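Local atomic coordinates of Alpha/beta hydrolase (Legionella pneumophila subsp. pneumophila str. Philadelphia 1, PDB entry 4EZI), a protein that is of unknown function but adopts the alpha/beta-hydrolase fold and may cleave lipid esters such as triacylglycerols. Residues Ala223-Phe226 with Tyr227-Thr231; Ser234-Gly238 with Phe239-Phe243; Thr249-Pro252 with Glu253-Gly257; Pro269-Pro272 with Leu273-Phe276. All blocks are in the same frame, centred on the assembly; numbering follows the deposited sequence.

How the contacts relate
All four contacts lie in the helical region that the chain inserts between strands 193-197 and 310-314 of the central sheet, the usual place for a cap on an alpha/beta hydrolase. Contact 1, on helix 218-233, is in the middle; centres of contacts 2, 3 and 4 lie about 9, 11 and 15 Å from its own. Gln230 OE1 accepts a hydrogen bond from Trp236 N of contact 2 at 2.9 Å. Contacts 3 and 4 meet where Ile251 CD1 is 3.9 Å from Ile275 CD1, and contacts 2 and 4 where Phe243 CE1 is 3.6 Å from Phe276 CE1. A bound di(hydroxyethyl)ether lies about 4 Å from the side chain of Phe225 in contact 1.

Contact 1 of 4, residues Ala223-Phe226 with Tyr227-Thr231; sequences AYFF and YSLQT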
# COMPACT_ATOMS: atom_id res chain seq x y z
N ALA A 223 -10.46 -13.31 -4.89
CA ALA A 223 -10.51 -14.38 -3.89
C ALA A 223 -10.04 -13.84 -2.52
O ALA A 223 -10.71 -14.02 -1.50
CB ALA A 223 -9.64 -15.53 -4.35
N TYR A 224 -8.92 -13.14 -2.53
CA TYR A 224 -8.37 -12.58 -1.29
C TYR A 224 -9.35 -11.59 -0.67
O TYR A 224 -9.62 -11.59 0.53
CB TYR A 224 -7.03 -11.91 -1.62
CG TYR A 224 -6.02 -11.61 -0.53
CD1 TYR A 224 -6.13 -12.08 0.76
CD2 TYR A 224 -4.88 -10.91 -0.86
CE1 TYR A 224 -5.11 -11.89 1.68
CE2 TYR A 224 -3.84 -10.72 0.07
CZ TYR A 224 -3.96 -11.20 1.33
OH TYR A 224 -2.94 -11.05 2.23
N PHE A 225 -9.90 -10.71 -1.51
CA PHE A 225 -10.74 -9.66 -1.01
C PHE A 225 -12.01 -10.19 -0.34
O PHE A 225 -12.33 -9.83 0.78
CB PHE A 225 -11.12 -8.67 -2.15
CG PHE A 225 -11.98 -7.54 -1.66
CD1 PHE A 225 -11.42 -6.50 -0.94
CD2 PHE A 225 -13.35 -7.55 -1.84
CE1 PHE A 225 -12.18 -5.49 -0.42
CE2 PHE A 225 -14.12 -6.52 -1.31
CZ PHE A 225 -13.53 -5.50 -0.60
N PHE A 226 -12.74 -11.04 -1.05
CA PHE A 226 -13.99 -11.54 -0.49
C PHE A 226 -13.77 -12.55 0.63
O PHE A 226 -14.56 -12.60 1.58
CB PHE A 226 -14.94 -12.03 -1.58
CG PHE A 226 -15.50 -10.91 -2.41
CD1 PHE A 226 -16.42 -10.04 -1.86
CD2 PHE A 226 -15.08 -10.72 -3.69
CE1 PHE A 226 -16.93 -8.97 -2.61
CE2 PHE A 226 -15.59 -9.66 -4.45
CZ PHE A 226 -16.50 -8.79 -3.90
N TYR A 227 -12.70 -13.35 0.56
CA TYR A 227 -12.40 -14.25 1.66
C TYR A 227 -12.11 -13.46 2.94
O TYR A 227 -12.64 -13.75 4.02
CB TYR A 227 -11.25 -15.19 1.29
CG TYR A 227 -10.81 -16.07 2.42
CD1 TYR A 227 -11.69 -16.91 3.06
CD2 TYR A 227 -9.52 -16.05 2.88
CE1 TYR A 227 -11.30 -17.72 4.13
CE2 TYR A 227 -9.11 -16.84 3.94
CZ TYR A 227 -10.02 -17.66 4.58
OH TYR A 227 -9.62 -18.46 5.65
N SER A 228 -11.28 -12.43 2.81
CA SER A 228 -10.91 -11.60 3.95
C SER A 228 -12.10 -10.79 4.47
O SER A 228 -12.29 -10.66 5.68
CB SER A 228 -9.74 -10.69 3.53
OG SER A 228 -9.35 -9.86 4.61
N LEU A 229 -12.89 -10.21 3.56
CA LEU A 229 -14.02 -9.41 4.01
C LEU A 229 -15.06 -10.27 4.73
O LEU A 229 -15.58 -9.86 5.77
CB LEU A 229 -14.64 -8.62 2.86
CG LEU A 229 -15.51 -7.44 3.30
CD1 LEU A 229 -14.67 -6.34 3.99
CD2 LEU A 229 -16.23 -6.86 2.10
N GLN A 230 -15.39 -11.42 4.17
CA GLN A 230 -16.35 -12.30 4.84
C GLN A 230 -15.78 -12.78 6.17
O GLN A 230 -16.52 -12.87 7.16
CB GLN A 230 -16.72 -13.47 3.93
CG GLN A 230 -17.64 -14.50 4.57
CD GLN A 230 -19.03 -13.96 4.91
OE1 GLN A 230 -19.43 -12.89 4.47
NE2 GLN A 230 -19.77 -14.71 5.73
N THR A 231 -14.49 -13.11 6.23
CA THR A 231 -13.86 -13.52 7.49
C THR A 231 -14.04 -12.50 8.59
O THR A 231 -14.47 -12.83 9.70
CB THR A 231 -12.36 -13.82 7.29
OG1 THR A 231 -12.21 -14.97 6.45
CG2 THR A 231 -11.64 -14.05 8.62
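Phe225 and Leu229, one helical turn apart, run side by side and point the same way, with Phe225 CE2 4.0 Å from Leu229 CD2. Both have CG anti to the backbone N (chi1 -179° and -161°), which sends the ring and the isobutyl group out together from the same flank of the helix. The Phe225 ring also turns an edge to its sequence neighbour: CD2 of Phe225 stands 3.7 Å above the centre of the Phe226 ring. Beneath these side chains runs regular alpha-helical bonding. Tyr227 N donates to Ala223 O at 2.9 Å and Ser228 N to Tyr224 O at 2.9 Å. The next two residues follow suit, with Leu229 N to Phe225 O at 2.9 Å and Gln230 N to Phe226 O at 3.0 Å. Tyr227 O has two donors, reaching it from opposite faces of its plane: Thr231 N, and Thr231 OG1 at 2.8 Å. That second bond ties down the hydroxyl and sets OG1 over one face of the Tyr227 ring, offset toward the rim. On another flank, Tyr224 OH bonds to Arg84 O, while Ser228 OG bonds to His129 O and Tyr131 N, joining the helix to loops of the main domain. Phe226 packs edge-to-face with Phe280 and touches helix 203-212, and Tyr227 lies against helix 247-254, so this part of helix 218-233 is largely buried among its neighbours in the insert.

Contact 2 of 4, residues Ser234-Gly238 with Phe239-Phe243; sequences SYWSG and FDEIF
Glu241 OE1 is gripped twice by Ser237. The backbone N of Ser237 donates to it at 2.9 Å, almost straight (167°) and nearly in line with the C-O bond, while Ser237 OG donates at 2.7 Å on the anti side, somewhat out of the carboxylate plane. The two donors come from opposite faces of that plane. A chi1 of 56° holds the serine OG between its own N and carbonyl carbon, on the side where the glutamate arrives; the glutamate itself is extended, with CG anti to the backbone N. Its other oxygen, OE2, forms a salt bridge with Arg290, so the negative charge is probably well compensated. The pairing links the loop after helix 218-233 to the short, weakly bonded helix 239-242. Gly238, fully extended, precedes that helix, and its O accepts from Glu241 N at 3.3 Å from well above the carbonyl plane. Phe243 N donates to Phe239 O at 2.9 Å, one turn on. The carboxylate also meets Trp236: OE2 of Glu241 lies 3.7 Å from Trp236 CD1, at the edge of the indole and near its plane, with the two planes 89° apart. Deeper in, Ile242 crosses Trp236 at about a right angle and brings CD1 to 3.8 Å from Trp236 CE3. The indole NE1 bonds to Asp289 OD2, and its ring packs edge-to-face with Phe280.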
# COMPACT_ATOMS: atom_id res chain seq x y z
N SER A 234 -18.42 -10.78 7.88
CA SER A 234 -19.57 -11.66 7.70
C SER A 234 -20.78 -10.94 7.08
O SER A 234 -21.93 -11.10 7.52
CB SER A 234 -19.96 -12.33 9.02
OG SER A 234 -20.79 -13.45 8.74
N TYR A 235 -20.53 -10.21 6.00
CA TYR A 235 -21.61 -9.51 5.32
C TYR A 235 -22.54 -10.46 4.56
O TYR A 235 -23.68 -10.09 4.27
CB TYR A 235 -21.08 -8.45 4.35
CG TYR A 235 -20.38 -7.27 4.99
CD1 TYR A 235 -20.86 -6.66 6.16
CD2 TYR A 235 -19.22 -6.74 4.42
CE1 TYR A 235 -20.23 -5.54 6.72
CE2 TYR A 235 -18.56 -5.64 4.99
CZ TYR A 235 -19.07 -5.06 6.14
OH TYR A 235 -18.43 -3.99 6.71
N TRP A 236 -22.06 -11.65 4.23
CA TRP A 236 -22.85 -12.66 3.53
C TRP A 236 -23.15 -13.83 4.49
O TRP A 236 -22.65 -13.87 5.61
CB TRP A 236 -22.14 -13.13 2.24
CG TRP A 236 -22.00 -11.98 1.28
CD1 TRP A 236 -22.95 -11.57 0.37
CD2 TRP A 236 -20.93 -11.04 1.18
NE1 TRP A 236 -22.53 -10.45 -0.29
CE2 TRP A 236 -21.29 -10.10 0.18
CE3 TRP A 236 -19.69 -10.90 1.81
CZ2 TRP A 236 -20.45 -9.05 -0.19
CZ3 TRP A 236 -18.85 -9.87 1.43
CH2 TRP A 236 -19.24 -8.96 0.44
N SER A 237 -23.99 -14.76 4.04
CA SER A 237 -24.45 -15.83 4.93
C SER A 237 -23.32 -16.77 5.30
O SER A 237 -23.32 -17.34 6.37
CB SER A 237 -25.62 -16.58 4.33
OG SER A 237 -25.31 -17.11 3.05
N GLY A 238 -22.39 -16.97 4.38
CA GLY A 238 -21.25 -17.84 4.58
C GLY A 238 -20.40 -17.85 3.31
O GLY A 238 -20.76 -17.24 2.31
N PHE A 239 -19.31 -18.60 3.37
CA PHE A 239 -18.40 -18.64 2.26
C PHE A 239 -19.00 -19.32 1.04
O PHE A 239 -18.53 -19.08 -0.07
CB PHE A 239 -17.08 -19.31 2.66
CG PHE A 239 -16.29 -18.55 3.70
CD1 PHE A 239 -15.64 -17.38 3.38
CD2 PHE A 239 -16.20 -19.01 4.99
CE1 PHE A 239 -14.92 -16.69 4.32
CE2 PHE A 239 -15.46 -18.31 5.95
CZ PHE A 239 -14.83 -17.16 5.62
N ASP A 240 -19.97 -20.20 1.23
CA ASP A 240 -20.55 -20.96 0.12
C ASP A 240 -21.58 -20.17 -0.66
O ASP A 240 -21.93 -20.54 -1.78
CB ASP A 240 -21.13 -22.27 0.62
CG ASP A 240 -20.17 -22.96 1.56
OD1 ASP A 240 -19.02 -23.16 1.13
OD2 ASP A 240 -20.54 -23.23 2.72
N GLU A 241 -22.06 -19.07 -0.11
CA GLU A 241 -22.86 -18.11 -0.87
C GLU A 241 -21.96 -17.40 -1.89
O GLU A 241 -22.40 -17.06 -2.99
CB GLU A 241 -23.50 -17.08 0.07
CG GLU A 241 -24.28 -16.02 -0.71
CD GLU A 241 -25.00 -14.96 0.11
OE1 GLU A 241 -25.10 -15.07 1.36
OE2 GLU A 241 -25.53 -14.01 -0.55
N ILE A 242 -20.71 -17.15 -1.51
CA ILE A 242 -19.76 -16.38 -2.30
C ILE A 242 -19.07 -17.27 -3.33
O ILE A 242 -19.14 -17.01 -4.54
CB ILE A 242 -18.72 -15.72 -1.36
CG1 ILE A 242 -19.39 -14.80 -0.34
CG2 ILE A 242 -17.68 -14.97 -2.18
CD1 ILE A 242 -18.47 -14.31 0.72
N PHE A 243 -18.40 -18.32 -2.85
CA PHE A 243 -17.47 -19.10 -3.66
C PHE A 243 -18.07 -20.42 -4.09
O PHE A 243 -18.58 -21.20 -3.28
CB PHE A 243 -16.18 -19.39 -2.86
CG PHE A 243 -15.39 -18.15 -2.53
CD1 PHE A 243 -14.88 -17.34 -3.54
CD2 PHE A 243 -15.12 -17.83 -1.22
CE1 PHE A 243 -14.13 -16.21 -3.22
CE2 PHE A 243 -14.39 -16.71 -0.90
CZ PHE A 243 -13.87 -15.91 -1.91

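Contact 3 of 4, residues Thr249-Pro252 with Glu253-Gly257; sequences TLIP and ELMDG
Leu250 CD1 lies over one face of the Glu253 carboxylate in one of two conformers of Glu253, 3.8 Å from Glu253 OE1, and the two side chains then cross at about a right angle. In the same conformer a water donates to Glu253 OE2 at 2.7 Å and is hydrogen-bonded to Thr249 OG1 at 2.7 Å. The Pro252 ring turns away from the following residues, apart from its CB, which touches Glu253 N. Lacking an N-H, Pro252 makes no bond to the preceding turn, and the helix is kinked there. Leu254 N donates to Leu250 O at 2.9 Å (167°), while Met255 N to Ile251 O, also 2.9 Å, is more bent (144°) where the helix ends. Apolar pairs follow the same spacing. Leu250 CG is 3.8 Å from Leu254 CD1, and Ile251 CG2 lies alongside CG of Met255, a selenomethionine, at 4.0 Å. Ile251 packs on helix 218-233, Leu254 on helix 261-267 and Met255 on both. The chemistry follows burial: polar Thr249 and Glu253 are exposed, while the hydrocarbon of Ile251, Leu254 and Met255 is buried against those two helices.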
# COMPACT_ATOMS: atom_id res chain seq x y z
N THR A 249 -13.42 -24.08 -0.37
CA THR A 249 -12.46 -24.64 0.58
C THR A 249 -11.01 -24.48 0.12
O THR A 249 -10.11 -24.43 0.96
CB THR A 249 -12.78 -26.10 0.90
OG1 THR A 249 -12.74 -26.87 -0.30
CG2 THR A 249 -14.10 -26.26 1.62
N LEU A 250 -10.75 -24.38 -1.18
CA LEU A 250 -9.40 -24.17 -1.68
C LEU A 250 -8.88 -22.80 -1.33
O LEU A 250 -7.71 -22.65 -0.95
CB LEU A 250 -9.37 -24.40 -3.17
CG LEU A 250 -8.03 -24.30 -3.86
CD1 LEU A 250 -7.00 -25.26 -3.25
CD2 LEU A 250 -8.18 -24.53 -5.34
N ILE A 251 -9.69 -21.76 -1.49
CA ILE A 251 -9.23 -20.41 -1.25
C ILE A 251 -8.70 -20.21 0.18
O ILE A 251 -7.62 -19.63 0.36
CB ILE A 251 -10.29 -19.37 -1.68
CG1 ILE A 251 -10.34 -19.35 -3.22
CG2 ILE A 251 -10.01 -17.97 -1.09
CD1 ILE A 251 -11.52 -18.63 -3.81
N PRO A 252 -9.43 -20.69 1.20
CA PRO A 252 -8.85 -20.57 2.56
C PRO A 252 -7.48 -21.19 2.72
O PRO A 252 -6.63 -20.63 3.42
CB PRO A 252 -9.90 -21.25 3.45
CG PRO A 252 -11.19 -21.05 2.71
CD PRO A 252 -10.84 -21.12 1.23
N GLU A 253 -7.23 -22.31 2.05
CA GLU A 253 -5.91 -22.94 2.06
C GLU A 253 -4.86 -22.06 1.35
O GLU A 253 -3.77 -21.78 1.88
CB GLU A 253 -5.89 -24.30 1.33
CG GLU A 253 -6.92 -25.38 1.67
CD GLU A 253 -6.96 -26.46 0.57
OE1 GLU A 253 -5.89 -26.79 0.02
OE2 GLU A 253 -8.05 -26.98 0.23
N LEU A 254 -5.20 -21.60 0.16
CA LEU A 254 -4.27 -20.78 -0.62
C LEU A 254 -3.91 -19.49 0.08
O LEU A 254 -2.81 -18.96 -0.13
CB LEU A 254 -4.86 -20.44 -1.98
CG LEU A 254 -5.10 -21.62 -2.92
CD1 LEU A 254 -5.86 -21.15 -4.17
CD2 LEU A 254 -3.81 -22.36 -3.28
N MSE A 255 -4.84 -18.96 0.89
CA MSE A 255 -4.64 -17.71 1.57
C MSE A 255 -4.10 -17.84 2.98
O MSE A 255 -4.19 -16.90 3.74
CB MSE A 255 -5.94 -16.86 1.57
CG MSE A 255 -6.52 -16.60 0.19
SE MSE A 255 -5.41 -15.50 -0.87
CE MSE A 255 -6.12 -16.01 -2.65
N ASP A 256 -3.44 -18.96 3.28
CA ASP A 256 -2.95 -19.22 4.63
C ASP A 256 -1.68 -18.45 4.99
O ASP A 256 -1.26 -18.51 6.14
CB ASP A 256 -2.78 -20.73 4.85
CG ASP A 256 -1.65 -21.35 4.03
OD1 ASP A 256 -1.00 -20.67 3.21
OD2 ASP A 256 -1.45 -22.60 4.18
N GLY A 257 -1.09 -17.74 4.04
CA GLY A 257 0.13 -16.99 4.25
C GLY A 257 1.41 -17.73 3.90
O GLY A 257 2.49 -17.14 4.00
O HOH W 1 -10.24 -27.55 -1.21

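Contact 4 of 4, residues Pro269-Pro272 with Leu273-Phe276; sequences PQDP and LLIF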
# COMPACT_ATOMS: atom_id res chain seq x y z
N PRO A 269 -8.53 -20.28 -11.50
CA PRO A 269 -8.79 -19.97 -12.91
C PRO A 269 -8.50 -18.51 -13.25
O PRO A 269 -8.57 -17.64 -12.39
CB PRO A 269 -10.28 -20.26 -13.07
CG PRO A 269 -10.85 -20.08 -11.73
CD PRO A 269 -9.78 -20.47 -10.74
N GLN A 270 -8.20 -18.26 -14.51
CA GLN A 270 -7.97 -16.89 -14.96
C GLN A 270 -9.24 -16.05 -15.03
O GLN A 270 -9.17 -14.84 -14.84
CB GLN A 270 -7.20 -16.88 -16.27
CG GLN A 270 -5.69 -17.09 -16.02
CD GLN A 270 -4.99 -15.84 -15.49
OE1 GLN A 270 -4.92 -14.84 -16.21
NE2 GLN A 270 -4.52 -15.87 -14.22
N ASP A 271 -10.39 -16.69 -15.27
CA ASP A 271 -11.68 -16.01 -15.29
C ASP A 271 -12.29 -16.03 -13.88
O ASP A 271 -12.67 -17.10 -13.40
CB ASP A 271 -12.63 -16.71 -16.26
CG ASP A 271 -14.01 -16.07 -16.33
OD1 ASP A 271 -14.30 -15.08 -15.62
OD2 ASP A 271 -14.84 -16.56 -17.15
N PRO A 272 -12.34 -14.87 -13.20
CA PRO A 272 -12.81 -14.87 -11.82
C PRO A 272 -14.23 -15.36 -11.67
O PRO A 272 -14.60 -15.80 -10.58
CB PRO A 272 -12.66 -13.41 -11.36
CG PRO A 272 -11.78 -12.76 -12.31
CD PRO A 272 -11.94 -13.51 -13.62
N LEU A 273 -15.05 -15.23 -12.72
CA LEU A 273 -16.43 -15.68 -12.55
C LEU A 273 -16.50 -17.15 -12.16
O LEU A 273 -17.46 -17.56 -11.51
CB LEU A 273 -17.25 -15.42 -13.81
CG LEU A 273 -17.39 -13.94 -14.19
CD1 LEU A 273 -18.17 -13.78 -15.48
CD2 LEU A 273 -18.03 -13.14 -13.09
N LEU A 274 -15.48 -17.94 -12.51
CA LEU A 274 -15.51 -19.39 -12.22
C LEU A 274 -15.34 -19.68 -10.73
O LEU A 274 -15.72 -20.78 -10.30
CB LEU A 274 -14.44 -20.12 -13.05
CG LEU A 274 -14.72 -20.22 -14.54
CD1 LEU A 274 -13.48 -20.69 -15.26
CD2 LEU A 274 -15.92 -21.13 -14.79
N ILE A 275 -14.83 -18.74 -9.93
CA ILE A 275 -14.70 -19.01 -8.49
C ILE A 275 -15.94 -18.63 -7.69
O ILE A 275 -16.00 -18.93 -6.51
CB ILE A 275 -13.44 -18.41 -7.85
CG1 ILE A 275 -13.51 -16.88 -7.72
CG2 ILE A 275 -12.19 -18.94 -8.58
CD1 ILE A 275 -12.43 -16.30 -6.79
N PHE A 276 -16.90 -17.95 -8.32
CA PHE A 276 -18.05 -17.43 -7.59
C PHE A 276 -19.33 -18.13 -7.95
O PHE A 276 -19.54 -18.54 -9.08
CB PHE A 276 -18.25 -15.93 -7.90
CG PHE A 276 -17.14 -15.05 -7.36
CD1 PHE A 276 -16.99 -14.88 -6.01
CD2 PHE A 276 -16.24 -14.42 -8.23
CE1 PHE A 276 -15.98 -14.10 -5.50
CE2 PHE A 276 -15.23 -13.66 -7.73
CZ PHE A 276 -15.08 -13.48 -6.37
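Pro269 lays its ring against Leu274 and Ile275, crossing both obliquely. From CB outward, the atoms of Pro269 meet one partner and then the other: CB is 3.9 Å from Leu274 CD1, CG of Pro269 faces both Leu274 CB at 3.8 Å and Ile275 CG2, and CD of Pro269 ends 3.6 Å from Ile275 CG2. The ring thus covers Leu274 and Ile275 of the short 3-10 turn. Asp271 helps to close that turn. Its CG is anti to the backbone N (chi1 180°), and this swings OD1 of Asp271 forward to accept from Leu273 N at 3.0 Å. The donor stands above the carboxylate plane, 54° out of it. This is an Asx turn, and it opens the 3-10 segment in the loop between helices 261-267 and 278-285. In the 3-10 bonds each N-H reaches the carbonyl three residues back: Leu274 N donates to Asp271 O at 3.1 Å (160°), and Ile275 N to Pro272 O at 3.0 Å. Pro272, with no N-H to satisfy, fits at the first position of such a turn. Its carbonyl oxygen is also approached by carbon atoms: Ile275 CG1 lies 3.2 Å from Pro272 O, and Phe276 CD2 lies 3.2 Å from the same oxygen. Ile275 CG1, standing between its own N and carbonyl carbon, also rests over one face of the Phe276 ring, offset toward the rim. Pro272 packs on Thr219 and Leu222 of helix 218-233, while Thr219 OG1 is hydrogen-bonded to Pro269 O. Leu273 and Phe276 both touch Ser281 of helix 278-285.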